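Local coordinates for exopolygalacturonate lyase (Vibrio vulnificus, PDB 5A29), which probably cleaves polygalacturonate, the backbone of pectin, by beta-elimination as a metal-dependent lyase of polysaccharide lyase family 2, at residues A[463-468]-A[497-502]; A[469-474]-A[525-530]. One frame throughout, in Å; residues are numbered along the deposited sequence.

Contact 1 (A[463-468]-A[497-502])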
ATOM      1  N   SER A 463     -13.344  18.151 -13.229  1.00 28.59           N
ATOM      2  CA  SER A 463     -14.171  17.823 -12.089  1.00 34.45           C
ATOM      3  C   SER A 463     -13.928  16.468 -11.434  1.00 34.47           C
ATOM      4  O   SER A 463     -14.346  16.258 -10.328  1.00 33.21           O
ATOM      5  CB  SER A 463     -15.659  17.920 -12.426  1.00 40.06           C
ATOM      6  OG  SER A 463     -15.923  16.957 -13.396  1.00 45.95           O
ATOM      7  N   SER A 464     -13.217  15.541 -12.044  1.00 28.50           N
ATOM      8  CA  SER A 464     -12.976  14.317 -11.270  1.00 31.29           C
ATOM      9  C   SER A 464     -11.568  14.457 -10.757  1.00 31.02           C
ATOM     10  O   SER A 464     -10.604  14.493 -11.545  1.00 36.11           O
ATOM     11  CB  SER A 464     -13.144  13.050 -12.098  1.00 33.07           C
ATOM     12  OG  SER A 464     -12.772  13.352 -13.424  1.00 40.72           O
ATOM     13  N   VAL A 465     -11.469  14.656  -9.457  1.00 25.54           N
ATOM     14  CA  VAL A 465     -10.181  14.877  -8.840  1.00 28.12           C
ATOM     15  C   VAL A 465     -10.031  13.866  -7.749  1.00 24.24           C
ATOM     16  O   VAL A 465     -11.028  13.344  -7.193  1.00 20.57           O
ATOM     17  CB  VAL A 465     -10.026  16.351  -8.309  1.00 28.80           C
ATOM     18  CG1 VAL A 465     -10.056  17.307  -9.504  1.00 29.80           C
ATOM     19  CG2 VAL A 465     -11.131  16.703  -7.345  1.00 31.03           C
ATOM     20  N   SER A 466      -8.790  13.620  -7.356  1.00 17.86           N
ATOM     21  CA  SER A 466      -8.554  12.713  -6.243  1.00 20.59           C
ATOM     22  C   SER A 466      -7.302  13.179  -5.493  1.00 18.81           C
ATOM     23  O   SER A 466      -6.612  14.085  -5.971  1.00 20.23           O
ATOM     24  CB  SER A 466      -8.309  11.313  -6.809  1.00 26.05           C
ATOM     25  OG  SER A 466      -7.108  11.403  -7.553  1.00 28.94           O
ATOM     26  N   PRO A 467      -6.981  12.562  -4.343  1.00 19.80           N
ATOM     27  CA  PRO A 467      -5.671  12.872  -3.716  1.00 19.97           C
ATOM     28  C   PRO A 467      -4.493  12.666  -4.696  1.00 18.87           C
ATOM     29  O   PRO A 467      -3.465  13.445  -4.682  1.00 18.45           O
ATOM     30  CB  PRO A 467      -5.617  11.880  -2.529  1.00 20.43           C
ATOM     31  CG  PRO A 467      -7.087  11.640  -2.196  1.00 22.63           C
ATOM     32  CD  PRO A 467      -7.753  11.569  -3.560  1.00 22.25           C
ATOM     33  N   MET A 468      -4.600  11.634  -5.548  1.00 19.22           N
ATOM     34  CA  MET A 468      -3.554  11.340  -6.543  1.00 19.07           C
ATOM     35  C   MET A 468      -3.410  12.483  -7.535  1.00 19.89           C
ATOM     36  O   MET A 468      -2.273  12.710  -8.030  1.00 18.00           O
ATOM     37  CB  MET A 468      -3.841  10.062  -7.332  1.00 21.63           C
ATOM     38  CG  MET A 468      -3.836   8.817  -6.458  1.00 22.21           C
ATOM     39  SD  MET A 468      -2.199   8.605  -5.618  1.00 31.15           S
ATOM     40  CE  MET A 468      -2.831   8.861  -3.992  1.00 25.33           C
ATOM     41  N   VAL A 497     -11.993  19.193  -1.507  1.00 17.46           N
ATOM     42  CA  VAL A 497     -12.575  19.493  -0.243  1.00 18.49           C
ATOM     43  C   VAL A 497     -14.101  19.577  -0.423  1.00 20.95           C
ATOM     44  O   VAL A 497     -14.890  18.976   0.347  1.00 21.18           O
ATOM     45  CB  VAL A 497     -12.002  20.801   0.317  1.00 18.49           C
ATOM     46  CG1 VAL A 497     -12.838  21.269   1.547  1.00 20.30           C
ATOM     47  CG2 VAL A 497     -10.501  20.602   0.677  1.00 18.02           C
ATOM     48  N   GLU A 498     -14.528  20.242  -1.490  1.00 22.31           N
ATOM     49  CA  GLU A 498     -15.966  20.385  -1.724  1.00 25.48           C
ATOM     50  C   GLU A 498     -16.690  19.032  -1.836  1.00 27.87           C
ATOM     51  O   GLU A 498     -17.707  18.855  -1.170  1.00 27.18           O
ATOM     52  CB  GLU A 498     -16.219  21.275  -2.936  1.00 30.24           C
ATOM     53  CG  GLU A 498     -17.639  21.286  -3.465  1.00 43.38           C
ATOM     54  CD  GLU A 498     -17.752  22.280  -4.618  1.00 60.11           C
ATOM     55  OE1 GLU A 498     -17.115  22.039  -5.687  1.00 67.96           O
ATOM     56  OE2 GLU A 498     -18.414  23.335  -4.435  1.00 66.22           O
ATOM     57  N   LYS A 499     -16.094  18.047  -2.519  1.00 20.07           N
ATOM     58  CA  LYS A 499     -16.700  16.712  -2.696  1.00 22.64           C
ATOM     59  C   LYS A 499     -16.482  15.719  -1.540  1.00 24.83           C
ATOM     60  O   LYS A 499     -17.386  14.943  -1.222  1.00 22.35           O
ATOM     61  CB  LYS A 499     -16.214  16.062  -4.005  1.00 28.44           C
ATOM     62  CG  LYS A 499     -16.603  16.824  -5.264  1.00 36.30           C
ATOM     63  CD  LYS A 499     -16.275  16.015  -6.536  1.00 48.44           C
ATOM     64  CE  LYS A 499     -14.778  15.615  -6.691  1.00 55.82           C
ATOM     65  NZ  LYS A 499     -14.411  14.743  -7.886  1.00 43.85           N
ATOM     66  N   ARG A 500     -15.308  15.734  -0.874  1.00 19.55           N
ATOM     67  CA  ARG A 500     -14.994  14.656   0.064  1.00 18.90           C
ATOM     68  C   ARG A 500     -15.030  15.100   1.508  1.00 19.44           C
ATOM     69  O   ARG A 500     -14.965  14.281   2.366  1.00 18.68           O
ATOM     70  CB  ARG A 500     -13.563  14.177  -0.179  1.00 22.30           C
ATOM     71  CG  ARG A 500     -13.452  13.673  -1.621  1.00 22.64           C
ATOM     72  CD  ARG A 500     -12.690  12.409  -1.671  1.00 30.18           C
ATOM     73  NE  ARG A 500     -12.581  11.941  -3.045  1.00 28.92           N
ATOM     74  CZ  ARG A 500     -11.715  11.033  -3.437  1.00 30.94           C
ATOM     75  NH1 ARG A 500     -10.833  10.560  -2.573  1.00 26.50           N
ATOM     76  NH2 ARG A 500     -11.668  10.669  -4.721  1.00 30.40           N
ATOM     77  N   PHE A 501     -15.003  16.399   1.780  1.00 17.54           N
ATOM     78  CA  PHE A 501     -15.057  16.784   3.182  1.00 18.40           C
ATOM     79  C   PHE A 501     -16.572  16.892   3.604  1.00 21.31           C
ATOM     80  O   PHE A 501     -17.225  17.845   3.229  1.00 18.64           O
ATOM     81  CB  PHE A 501     -14.385  18.144   3.387  1.00 19.02           C
ATOM     82  CG  PHE A 501     -14.293  18.598   4.834  1.00 18.68           C
ATOM     83  CD1 PHE A 501     -13.723  17.796   5.781  1.00 23.68           C
ATOM     84  CD2 PHE A 501     -14.676  19.900   5.191  1.00 26.01           C
ATOM     85  CE1 PHE A 501     -13.586  18.200   7.101  1.00 25.69           C
ATOM     86  CE2 PHE A 501     -14.575  20.325   6.523  1.00 27.03           C
ATOM     87  CZ  PHE A 501     -14.011  19.471   7.466  1.00 25.06           C
ATOM     88  N   VAL A 502     -17.078  15.920   4.347  1.00 21.20           N
ATOM     89  CA  VAL A 502     -18.528  15.702   4.461  1.00 24.30           C
ATOM     90  C   VAL A 502     -18.726  15.369   5.949  1.00 22.46           C
ATOM     91  O   VAL A 502     -17.998  14.503   6.507  1.00 21.99           O
ATOM     92  CB  VAL A 502     -18.964  14.470   3.631  1.00 22.71           C
ATOM     93  CG1 VAL A 502     -20.414  14.038   4.021  1.00 23.13           C
ATOM     94  CG2 VAL A 502     -18.938  14.804   2.147  1.00 26.30           C
TER

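Contact 2 (A[469-474]-A[525-530])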
ATOM      1  N   THR A 469      -4.486  13.240  -7.824  1.00 18.09           N
ATOM      2  CA  THR A 469      -4.333  14.424  -8.704  1.00 17.74           C
ATOM      3  C   THR A 469      -3.343  15.398  -8.107  1.00 17.99           C
ATOM      4  O   THR A 469      -2.460  15.969  -8.826  1.00 19.22           O
ATOM      5  CB  THR A 469      -5.700  15.178  -8.894  1.00 19.85           C
ATOM      6  OG1 THR A 469      -6.709  14.203  -9.243  1.00 18.95           O
ATOM      7  CG2 THR A 469      -5.565  16.204 -10.000  1.00 21.70           C
ATOM      8  N   LEU A 470      -3.511  15.634  -6.802  1.00 18.54           N
ATOM      9  CA  LEU A 470      -2.687  16.639  -6.098  1.00 18.16           C
ATOM     10  C   LEU A 470      -1.229  16.120  -5.993  1.00 19.91           C
ATOM     11  O   LEU A 470      -0.300  16.886  -6.234  1.00 18.32           O
ATOM     12  CB  LEU A 470      -3.182  16.920  -4.663  1.00 16.98           C
ATOM     13  CG  LEU A 470      -4.650  17.402  -4.507  1.00 21.33           C
ATOM     14  CD1 LEU A 470      -4.828  17.988  -3.090  1.00 17.81           C
ATOM     15  CD2 LEU A 470      -4.884  18.457  -5.551  1.00 23.73           C
ATOM     16  N   PHE A 471      -1.019  14.855  -5.606  1.00 17.05           N
ATOM     17  CA  PHE A 471       0.386  14.411  -5.462  1.00 18.14           C
ATOM     18  C   PHE A 471       1.055  14.472  -6.830  1.00 15.99           C
ATOM     19  O   PHE A 471       2.281  14.703  -6.929  1.00 18.82           O
ATOM     20  CB  PHE A 471       0.488  12.959  -4.955  1.00 17.95           C
ATOM     21  CG  PHE A 471       0.108  12.792  -3.495  1.00 17.11           C
ATOM     22  CD1 PHE A 471       0.709  13.540  -2.486  1.00 16.37           C
ATOM     23  CD2 PHE A 471      -0.888  11.865  -3.131  1.00 17.39           C
ATOM     24  CE1 PHE A 471       0.336  13.353  -1.124  1.00 17.68           C
ATOM     25  CE2 PHE A 471      -1.239  11.679  -1.783  1.00 17.34           C
ATOM     26  CZ  PHE A 471      -0.604  12.420  -0.756  1.00 16.56           C
ATOM     27  N   SER A 472       0.319  14.127  -7.875  1.00 13.16           N
ATOM     28  CA  SER A 472       0.943  14.081  -9.203  1.00 15.80           C
ATOM     29  C   SER A 472       1.254  15.521  -9.677  1.00 17.58           C
ATOM     30  O   SER A 472       2.265  15.790 -10.336  1.00 14.24           O
ATOM     31  CB  SER A 472      -0.022  13.451 -10.210  1.00 16.23           C
ATOM     32  OG  SER A 472      -0.114  12.029  -9.928  1.00 17.56           O
ATOM     33  N   ALA A 473       0.293  16.418  -9.489  1.00 14.80           N
ATOM     34  CA  ALA A 473       0.526  17.835  -9.921  1.00 17.00           C
ATOM     35  C   ALA A 473       1.714  18.457  -9.177  1.00 18.70           C
ATOM     36  O   ALA A 473       2.493  19.250  -9.750  1.00 17.74           O
ATOM     37  CB  ALA A 473      -0.796  18.653  -9.742  1.00 16.00           C
ATOM     38  N   ILE A 474       1.851  18.156  -7.877  1.00 17.32           N
ATOM     39  CA  ILE A 474       3.000  18.596  -7.137  1.00 17.60           C
ATOM     40  C   ILE A 474       4.301  18.011  -7.694  1.00 19.28           C
ATOM     41  O   ILE A 474       5.312  18.723  -7.805  1.00 19.48           O
ATOM     42  CB  ILE A 474       2.831  18.277  -5.636  1.00 16.84           C
ATOM     43  CG1 ILE A 474       1.643  19.100  -5.050  1.00 19.14           C
ATOM     44  CG2 ILE A 474       4.154  18.467  -4.850  1.00 19.03           C
ATOM     45  CD1 ILE A 474       1.166  18.478  -3.710  1.00 20.01           C
ATOM     46  N   LEU A 525      -3.741  17.284   0.864  1.00 16.04           N
ATOM     47  CA  LEU A 525      -3.993  18.750   1.049  1.00 16.17           C
ATOM     48  C   LEU A 525      -2.843  19.478   1.722  1.00 15.11           C
ATOM     49  O   LEU A 525      -2.494  20.626   1.347  1.00 17.70           O
ATOM     50  CB  LEU A 525      -5.343  18.989   1.832  1.00 14.72           C
ATOM     51  CG  LEU A 525      -6.513  18.553   0.971  1.00 15.05           C
ATOM     52  CD1 LEU A 525      -7.753  18.439   1.911  1.00 17.53           C
ATOM     53  CD2 LEU A 525      -6.867  19.469  -0.195  1.00 15.00           C
ATOM     54  N   LEU A 526      -2.273  18.856   2.754  1.00 14.17           N
ATOM     55  CA  LEU A 526      -1.162  19.508   3.453  1.00 17.26           C
ATOM     56  C   LEU A 526       0.113  19.493   2.656  1.00 17.88           C
ATOM     57  O   LEU A 526       0.987  20.405   2.793  1.00 18.89           O
ATOM     58  CB  LEU A 526      -0.949  18.859   4.795  1.00 15.67           C
ATOM     59  CG  LEU A 526      -2.163  19.022   5.695  1.00 17.88           C
ATOM     60  CD1 LEU A 526      -1.847  18.306   7.002  1.00 18.07           C
ATOM     61  CD2 LEU A 526      -2.482  20.522   5.970  1.00 23.48           C
ATOM     62  N   THR A 527       0.245  18.512   1.765  1.00 17.89           N
ATOM     63  CA  THR A 527       1.504  18.476   0.928  1.00 16.13           C
ATOM     64  C   THR A 527       1.396  19.663  -0.065  1.00 17.73           C
ATOM     65  O   THR A 527       2.391  20.344  -0.417  1.00 17.53           O
ATOM     66  CB  THR A 527       1.626  17.095   0.205  1.00 15.64           C
ATOM     67  OG1 THR A 527       1.687  16.043   1.211  1.00 15.71           O
ATOM     68  CG2 THR A 527       2.977  17.001  -0.622  1.00 19.15           C
ATOM     69  N   LEU A 528       0.184  19.904  -0.599  1.00 15.72           N
ATOM     70  CA  LEU A 528       0.036  21.054  -1.451  1.00 15.67           C
ATOM     71  C   LEU A 528       0.314  22.352  -0.664  1.00 18.09           C
ATOM     72  O   LEU A 528       1.014  23.275  -1.193  1.00 17.91           O
ATOM     73  CB  LEU A 528      -1.348  21.108  -2.066  1.00 16.24           C
ATOM     74  CG  LEU A 528      -1.717  22.381  -2.820  1.00 17.65           C
ATOM     75  CD1 LEU A 528      -0.729  22.664  -3.953  1.00 19.07           C
ATOM     76  CD2 LEU A 528      -3.139  22.368  -3.407  1.00 17.52           C
ATOM     77  N   ASP A 529      -0.216  22.418   0.558  1.00 18.08           N
ATOM     78  CA  ASP A 529       0.008  23.654   1.351  1.00 19.07           C
ATOM     79  C   ASP A 529       1.515  23.816   1.606  1.00 20.92           C
ATOM     80  O   ASP A 529       2.047  24.945   1.573  1.00 21.69           O
ATOM     81  CB  ASP A 529      -0.624  23.510   2.710  1.00 18.90           C
ATOM     82  CG  ASP A 529      -0.767  24.850   3.385  1.00 24.61           C
ATOM     83  OD1 ASP A 529      -1.428  25.760   2.790  1.00 26.46           O
ATOM     84  OD2 ASP A 529      -0.249  24.943   4.514  1.00 26.54           O
ATOM     85  N   ALA A 530       2.199  22.713   1.944  1.00 17.82           N
ATOM     86  CA  ALA A 530       3.664  22.784   2.094  1.00 18.75           C
ATOM     87  C   ALA A 530       4.340  23.315   0.833  1.00 19.22           C
ATOM     88  O   ALA A 530       5.291  24.115   0.931  1.00 24.40           O
ATOM     89  CB  ALA A 530       4.212  21.404   2.508  1.00 18.77           C
TER

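Contact 1 (A[463-468]-A[497-502])
Ser463 offers its backbone O to the ammonium end of Lys499, and this is where the loop leading into helix 467-480, together with that helix's first residue, Pro467, meets the C-terminal end of helix 484-500, the next helix of the (α/α) barrel expected of this lyase family. The bond from Lys499 NZ to Ser463 O is 2.9 Å long. It lies in the carbonyl plane, with a C=O...N angle of 152°. A kink at chi3 (-58°) in the otherwise extended lysine chain swings its end to that oxygen. Past Ser464, Val465 brings CG2 within 3.9 Å of Lys499 CE, branch against methylene, while its backbone N comes to 3.3 Å from Lys499 NZ without bonding, since both are donors. The same side chain of Val465 also packs on Ala492 and Lys495 of helix 484-500.

Ser466 is the N-cap of helix 467-480: its OG caps the N of Thr469, and Thr469 OG1 returns a bond to Ser466 N, which makes a capping box. Ser466 OG also bonds to Glu414. Its CB is a loose 4.0 Å neighbour of Arg500 NH2. Pro467, the first helical residue, then lies crosswise to the arginine, its ring also packed against Leu496. The guanidinium is turned obliquely to the proline, and its charge is paired with Glu521 through NH1. No hydrogen bond runs from it to this segment, its closest approach being the 3.4 Å between Pro467 CD and Arg500 NH1.

Contact 2 (A[469-474]-A[525-530])
Ile474 drives its CD1 against the backbone of the neighbouring helix, 3.6 Å from Leu528 N and close to Leu528 CB as well. The same Ile474 CD1 meets Thr527 CG2 at 3.9 Å. The reach comes from an extended side chain: CG1 stands anti to the carbonyl carbon (chi1 -65°), and CD1 continues outward from it (chi2 162°).

One turn earlier, Leu470 also faces the partner helix, and its CD1 meets Leu525 CD2 at 3.8 Å. The two leucines are not matched in aim. Leu525 starts out pointing away, and its branch turns CD2 back to the contact. Phe471 leaves its backbone alongside the partner helix rather than at it, yet the far part of its ring comes closer, and the CE1 edge reaches 3.8 Å from Thr527 OG1, which lies near the ring plane; the same ring stacks with Tyr542.

Helices 469-474 and 525-530 run nearly parallel, at 26°, with axes 9.4 Å apart. No hydrogen bond crosses between them. Thr527 OG1 bonds to Leu523 O of its own helix, so the hydroxyl is satisfied locally, and the buried contact rests on methyl groups and a ring edge fitted against the partner helix, its backbone included.

In the fold
Contact 1 and contact 2 share helix 467-480, the first using its N-terminal end and the second the turns that follow, and their centres lie 13 Å apart. Their segments alternate along the chain, and the partner helices also touch each other: Val497 CG2 lies 3.7 Å from Leu525 CD1, so helices 467-480, 484-500 and 521-532 close a three-way packing. Glu414 bonds to a side chain from each contact, Ser466 and Thr469. Both contacts lie away from the manganese site of His133, Glu154 and His196; the Arg500 side chain is about 14 Å from a bound meso-tartaric acid, and that of Phe471 about 4 Å from a 1,2-ethanediol, probably from the crystallisation liquor.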